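Putative short-chain dehydrogenase/reductase (Burkholderia xenovorans, PDB 5K9Z) probably catalyses NAD- or NADP-dependent oxidation of a CH-OH group, or the reverse carbonyl reduction, as a member of the short-chain dehydrogenase/reductase family. Local coordinates at residues R173-A176 / S177-P181; T221-P225 / Q226-A230. One frame throughout, in Å; residues are numbered along the deposited sequence. Where two conformers were deposited one is given.

Contact 1: residues R173-A176 / S177-P181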
ATOM      1  N   ARG C 173       0.555  -6.459 -13.236  1.00 16.34           N
ATOM      2  CA  ARG C 173       1.938  -6.004 -13.294  1.00 15.91           C
ATOM      3  C   ARG C 173       2.801  -6.964 -14.101  1.00 21.04           C
ATOM      4  O   ARG C 173       3.695  -6.537 -14.844  1.00 16.22           O
ATOM      5  CB  ARG C 173       2.496  -5.878 -11.883  1.00 14.73           C
ATOM      6  CG  ARG C 173       1.820  -4.801 -11.057  1.00 14.56           C
ATOM      7  CD  ARG C 173       2.088  -5.016  -9.586  1.00 14.54           C
ATOM      8  NE  ARG C 173       1.507  -3.938  -8.777  1.00 14.47           N
ATOM      9  CZ  ARG C 173       1.549  -3.913  -7.454  1.00 20.23           C
ATOM     10  NH1 ARG C 173       2.134  -4.909  -6.802  1.00 19.42           N
ATOM     11  NH2 ARG C 173       1.013  -2.896  -6.787  1.00 16.78           N
ATOM     12  N   SER C 174       2.572  -8.263 -13.922  1.00 16.01           N
ATOM     13  CA  SER C 174       3.394  -9.271 -14.579  1.00 19.31           C
ATOM     14  C   SER C 174       3.169  -9.244 -16.082  1.00 18.21           C
ATOM     15  O   SER C 174       4.127  -9.208 -16.869  1.00 15.88           O
ATOM     16  CB  SER C 174       3.064 -10.646 -13.999  1.00 17.00           C
ATOM     17  OG  SER C 174       3.993 -11.622 -14.416  1.00 20.71           O
ATOM     18  N   ALA C 175       1.900  -9.236 -16.491  1.00 15.10           N
ATOM     19  CA  ALA C 175       1.569  -9.183 -17.914  1.00 19.24           C
ATOM     20  C   ALA C 175       2.091  -7.909 -18.555  1.00 16.56           C
ATOM     21  O   ALA C 175       2.568  -7.928 -19.698  1.00 15.95           O
ATOM     22  CB  ALA C 175       0.056  -9.302 -18.107  1.00 14.91           C
ATOM     23  N   ALA C 176       1.997  -6.782 -17.840  1.00 18.01           N
ATOM     24  CA  ALA C 176       2.509  -5.536 -18.395  1.00 17.76           C
ATOM     25  C   ALA C 176       3.993  -5.653 -18.718  1.00 18.60           C
ATOM     26  O   ALA C 176       4.446  -5.154 -19.753  1.00 20.88           O
ATOM     27  CB  ALA C 176       2.255  -4.368 -17.430  1.00 15.56           C
ATOM     28  N   SER C 177       4.759  -6.342 -17.865  1.00 16.98           N
ATOM     29  CA  SER C 177       6.198  -6.447 -18.111  1.00 16.93           C
ATOM     30  C   SER C 177       6.490  -7.266 -19.356  1.00 19.50           C
ATOM     31  O   SER C 177       7.507  -7.021 -20.023  1.00 17.92           O
ATOM     32  CB  SER C 177       6.915  -7.054 -16.903  1.00 17.00           C
ATOM     33  OG  SER C 177       6.678  -8.454 -16.799  1.00 25.84           O
ATOM     34  N   GLU C 178       5.619  -8.231 -19.696  1.00 17.03           N
ATOM     35  CA  GLU C 178       5.795  -8.929 -20.969  1.00 21.35           C
ATOM     36  C   GLU C 178       5.311  -8.090 -22.140  1.00 22.38           C
ATOM     37  O   GLU C 178       6.012  -7.959 -23.157  1.00 18.16           O
ATOM     38  CB  GLU C 178       5.055 -10.279 -20.988  1.00 17.20           C
ATOM     39  CG  GLU C 178       5.227 -10.944 -22.387  1.00 21.11           C
ATOM     40  CD  GLU C 178       4.545 -12.304 -22.544  1.00 22.84           C
ATOM     41  OE1 GLU C 178       4.165 -12.932 -21.534  1.00 18.62           O
ATOM     42  OE2 GLU C 178       4.409 -12.748 -23.702  1.00 22.43           O
ATOM     43  N   LEU C 179       4.121  -7.501 -22.014  1.00 17.09           N
ATOM     44  CA  LEU C 179       3.432  -6.983 -23.193  1.00 18.80           C
ATOM     45  C   LEU C 179       3.818  -5.556 -23.563  1.00 19.94           C
ATOM     46  O   LEU C 179       3.556  -5.134 -24.694  1.00 21.90           O
ATOM     47  CB  LEU C 179       1.919  -7.063 -22.993  1.00 16.67           C
ATOM     48  CG  LEU C 179       1.379  -8.492 -22.891  1.00 23.23           C
ATOM     49  CD1 LEU C 179      -0.073  -8.457 -22.463  1.00 15.94           C
ATOM     50  CD2 LEU C 179       1.573  -9.255 -24.216  1.00 16.94           C
ATOM     51  N   ALA C 180       4.423  -4.805 -22.646  1.00 18.60           N
ATOM     52  CA  ALA C 180       4.759  -3.412 -22.938  1.00 19.11           C
ATOM     53  C   ALA C 180       5.608  -3.246 -24.192  1.00 21.12           C
ATOM     54  O   ALA C 180       5.229  -2.435 -25.053  1.00 21.61           O
ATOM     55  CB  ALA C 180       5.428  -2.781 -21.714  1.00 19.84           C
ATOM     56  N   PRO C 181       6.716  -3.963 -24.392  1.00 22.12           N
ATOM     57  CA  PRO C 181       7.470  -3.773 -25.653  1.00 25.11           C
ATOM     58  C   PRO C 181       6.694  -4.183 -26.892  1.00 25.97           C
ATOM     59  O   PRO C 181       7.127  -3.861 -28.002  1.00 26.76           O
ATOM     60  CB  PRO C 181       8.731  -4.628 -25.464  1.00 20.34           C
ATOM     61  CG  PRO C 181       8.403  -5.560 -24.340  1.00 25.99           C
ATOM     62  CD  PRO C 181       7.408  -4.878 -23.469  1.00 22.22           C
TER
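Ser177 turns its hydroxyl back along the helix and gives its proton to the carbonyl oxygen of Ser174, one turn earlier, with OG 2.7 Å from Ser174 O. The torsion explains the reach: at chi1 74° OG stands between the backbone N and the carbonyl carbon of its own residue, a rotation from which a helical serine hydroxyl can reach the preceding turn. It meets the carbonyl at a C=O...OG angle of 137°, only slightly tilted from the carbonyl plane. Ser174 O is thus shared: the hydroxyl adds to the weak bond from its expected helical donor, Glu178 N, at 3.3 Å.

One residue further on, Leu179 N bonds Ala175 O at 2.8 Å, approaching nearly along the C=O axis. With CG anti to its own carbonyl carbon (chi1 -65°), the leucine lays CB and CG against that same oxygen, while CD1 reaches the Ala175 methyl, 4.4 Å from CB. Beyond it, Ala180 N closes the next turn on Ala176 O at 2.9 Å. Leu179 also packs on Ala132 and Val136 of helix 110-138 and on Val184 and Val186 of strand 184-191.

The chemistry divides the end of helix 159-179 into two sides: an exposed one, where a serine hydroxyl supplements a weak main-chain bond, and a buried aliphatic one, where shorter backbone bonds accompany packing against the Rossmann core.

Contact 2: residues T221-P225 / Q226-A230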
ATOM      1  N   THR C 221     -20.100  11.294   0.155  1.00 33.44           N
ATOM      2  CA  THR C 221     -20.961  11.035  -0.992  1.00 28.71           C
ATOM      3  C   THR C 221     -20.705   9.638  -1.569  1.00 24.71           C
ATOM      4  O   THR C 221     -19.587   9.125  -1.473  1.00 23.48           O
ATOM      5  CB  THR C 221     -20.718  12.090  -2.074  1.00 29.73           C
ATOM      6  OG1 THR C 221     -19.314  12.112  -2.371  1.00 23.82           O
ATOM      7  CG2 THR C 221     -21.172  13.476  -1.578  1.00 31.79           C
ATOM      8  N   PRO C 222     -21.707   9.022  -2.201  1.00 25.60           N
ATOM      9  CA  PRO C 222     -21.562   7.622  -2.633  1.00 26.06           C
ATOM     10  C   PRO C 222     -20.831   7.463  -3.966  1.00 27.91           C
ATOM     11  O   PRO C 222     -21.047   8.218  -4.919  1.00 24.75           O
ATOM     12  CB  PRO C 222     -23.016   7.144  -2.747  1.00 27.92           C
ATOM     13  CG  PRO C 222     -23.775   8.374  -3.090  1.00 34.01           C
ATOM     14  CD  PRO C 222     -23.087   9.518  -2.380  1.00 30.43           C
ATOM     15  N   LEU C 223     -19.952   6.463  -4.018  1.00 29.68           N
ATOM     16  CA  LEU C 223     -19.308   6.081  -5.272  1.00 24.35           C
ATOM     17  C   LEU C 223     -20.320   5.415  -6.205  1.00 30.09           C
ATOM     18  O   LEU C 223     -21.058   4.514  -5.793  1.00 32.37           O
ATOM     19  CB  LEU C 223     -18.144   5.143  -4.992  1.00 24.54           C
ATOM     20  CG  LEU C 223     -17.426   4.571  -6.215  1.00 30.96           C
ATOM     21  CD1 LEU C 223     -16.858   5.688  -7.070  1.00 27.57           C
ATOM     22  CD2 LEU C 223     -16.327   3.629  -5.766  1.00 29.92           C
ATOM     23  N   MET C 224     -20.394   5.890  -7.448  1.00 27.12           N
ATOM     24  CA  MET C 224     -21.367   5.325  -8.384  1.00 27.82           C
ATOM     25  C   MET C 224     -20.643   4.542  -9.480  1.00 19.64           C
ATOM     26  O   MET C 224     -19.484   4.830  -9.777  1.00 21.79           O
ATOM     27  CB  MET C 224     -22.256   6.410  -9.018  1.00 21.61           C
ATOM     28  CG  MET C 224     -23.080   7.219  -8.001  1.00 29.00           C
ATOM     29  SD  MET C 224     -24.285   6.197  -7.106  1.00 37.07           S
ATOM     30  CE  MET C 224     -25.367   5.636  -8.422  1.00 38.98           C
ATOM     31  N   PRO C 225     -21.283   3.526 -10.074  1.00 25.14           N
ATOM     32  CA  PRO C 225     -20.590   2.739 -11.113  1.00 20.30           C
ATOM     33  C   PRO C 225     -20.100   3.572 -12.274  1.00 19.88           C
ATOM     34  O   PRO C 225     -19.073   3.235 -12.874  1.00 20.19           O
ATOM     35  CB  PRO C 225     -21.650   1.732 -11.559  1.00 20.19           C
ATOM     36  CG  PRO C 225     -22.620   1.665 -10.434  1.00 31.98           C
ATOM     37  CD  PRO C 225     -22.652   3.041  -9.835  1.00 26.84           C
ATOM     38  N   GLN C 226     -20.801   4.653 -12.603  1.00 22.49           N
ATOM     39  CA  GLN C 226     -20.397   5.505 -13.712  0.60 22.48           C
ATOM     40  C   GLN C 226     -18.990   6.070 -13.510  1.00 21.42           C
ATOM     41  O   GLN C 226     -18.267   6.319 -14.485  1.00 23.06           O
ATOM     42  CB  GLN C 226     -21.434   6.625 -13.871  0.60 25.35           C
ATOM     43  CG  GLN C 226     -22.830   6.171 -14.328  0.60 28.01           C
ATOM     44  CD  GLN C 226     -23.584   5.269 -13.334  0.60 33.06           C
ATOM     45  OE1 GLN C 226     -23.559   5.485 -12.122  0.60 24.30           O
ATOM     46  NE2 GLN C 226     -24.260   4.245 -13.864  0.60 36.42           N
ATOM     47  N   GLU C 227     -18.582   6.280 -12.256  1.00 24.65           N
ATOM     48  CA  GLU C 227     -17.252   6.831 -11.988  1.00 25.99           C
ATOM     49  C   GLU C 227     -16.158   5.819 -12.279  1.00 23.27           C
ATOM     50  O   GLU C 227     -15.069   6.195 -12.736  1.00 19.34           O
ATOM     51  CB  GLU C 227     -17.156   7.316 -10.543  1.00 16.64           C
ATOM     52  CG  GLU C 227     -18.090   8.450 -10.270  1.00 20.40           C
ATOM     53  CD  GLU C 227     -18.222   8.731  -8.795  1.00 28.60           C
ATOM     54  OE1 GLU C 227     -17.241   9.209  -8.193  1.00 29.91           O
ATOM     55  OE2 GLU C 227     -19.302   8.455  -8.245  1.00 24.84           O
ATOM     56  N   ILE C 228     -16.417   4.539 -12.009  1.00 19.98           N
ATOM     57  CA  ILE C 228     -15.456   3.502 -12.377  1.00 20.56           C
ATOM     58  C   ILE C 228     -15.387   3.367 -13.890  1.00 22.15           C
ATOM     59  O   ILE C 228     -14.297   3.252 -14.468  1.00 18.39           O
ATOM     60  CB  ILE C 228     -15.820   2.163 -11.710  1.00 21.83           C
ATOM     61  CG1 ILE C 228     -15.978   2.361 -10.207  1.00 21.81           C
ATOM     62  CG2 ILE C 228     -14.754   1.090 -12.045  1.00 15.29           C
ATOM     63  CD1 ILE C 228     -14.793   3.038  -9.572  1.00 16.29           C
ATOM     64  N   ALA C 229     -16.550   3.403 -14.556  1.00 19.29           N
ATOM     65  CA  ALA C 229     -16.559   3.469 -16.010  1.00 21.04           C
ATOM     66  C   ALA C 229     -15.666   4.604 -16.507  1.00 20.61           C
ATOM     67  O   ALA C 229     -14.857   4.414 -17.419  1.00 23.23           O
ATOM     68  CB  ALA C 229     -17.995   3.635 -16.513  1.00 16.54           C
ATOM     69  N   ALA C 230     -15.755   5.779 -15.880  1.00 22.63           N
ATOM     70  CA  ALA C 230     -14.948   6.899 -16.344  1.00 15.01           C
ATOM     71  C   ALA C 230     -13.472   6.667 -16.093  1.00 16.36           C
ATOM     72  O   ALA C 230     -12.637   7.118 -16.889  1.00 16.51           O
ATOM     73  CB  ALA C 230     -15.394   8.199 -15.671  1.00 17.68           C
TER
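The turn leading into helix 225-236 is held by a reciprocal pair of hydrogen bonds between Met224 and Glu227, three residues on: the glutamate carboxylate takes the Met224 N-H, and Met224 O takes the Glu227 N-H. Met224 N donates to Glu227 OE2 at 2.9 Å (N-H...O angle 156°), arriving from above the carboxylate plane. In return Glu227 N donates to Met224 O at 3.0 Å, again from well above the plane of the acceptor, 51° out of it. The glutamate reaches back because CG lies anti to its carbonyl carbon (chi1 -64°) and the chain then runs on extended at chi2. Its carboxylate would probably be favoured as an anion here, close to the positive end of the helix dipole.

Leu223 lies across the flank of this carboxylate, its CD1 3.7 Å from Glu227 OE1. The other methyl, CD2, meets Ile228 CD1 at 4.1 Å, the two side chains crossing at about a right angle. In one of two modelled conformers, so only tentatively, Gln226 folds back and lays OE1 beside Pro225 CD, 3.5 Å away. Pro225 has no N-H to offer in the first turn, yet its carbonyl accepts Ala229 N at 3.0 Å in an almost linear bond.

Pro222 packs back on helix 205-216, whereas Pro225, Gln226, Ile228 and Ala229 touch helix 26-37. Ile228 also reaches Val189 and Pro191 at the end of strand 184-191 and joins Leu223 on Val250 of strand 247-250.

Overall arrangement
The two contacts follow one another along the chain, residues 173-181 before 221-230, and lie on opposite sides of its centre. Their own centres are 28 Å apart and their nearest atoms about 17 Å, so neither touches the other. Contact 1 is at the close of helix 159-179, within the beta-alpha-beta unit that runs from strand 141-146 to strand 184-191; contact 2 is at the opening of helix 225-236, which leads towards strand 247-250, outermost of the sheet within this chain. Strand 184-191 is the element they share: both pack on it, at different points. Together they show a helix end and a helix start, each with its own local bonds, set against a Rossmann-type sheet.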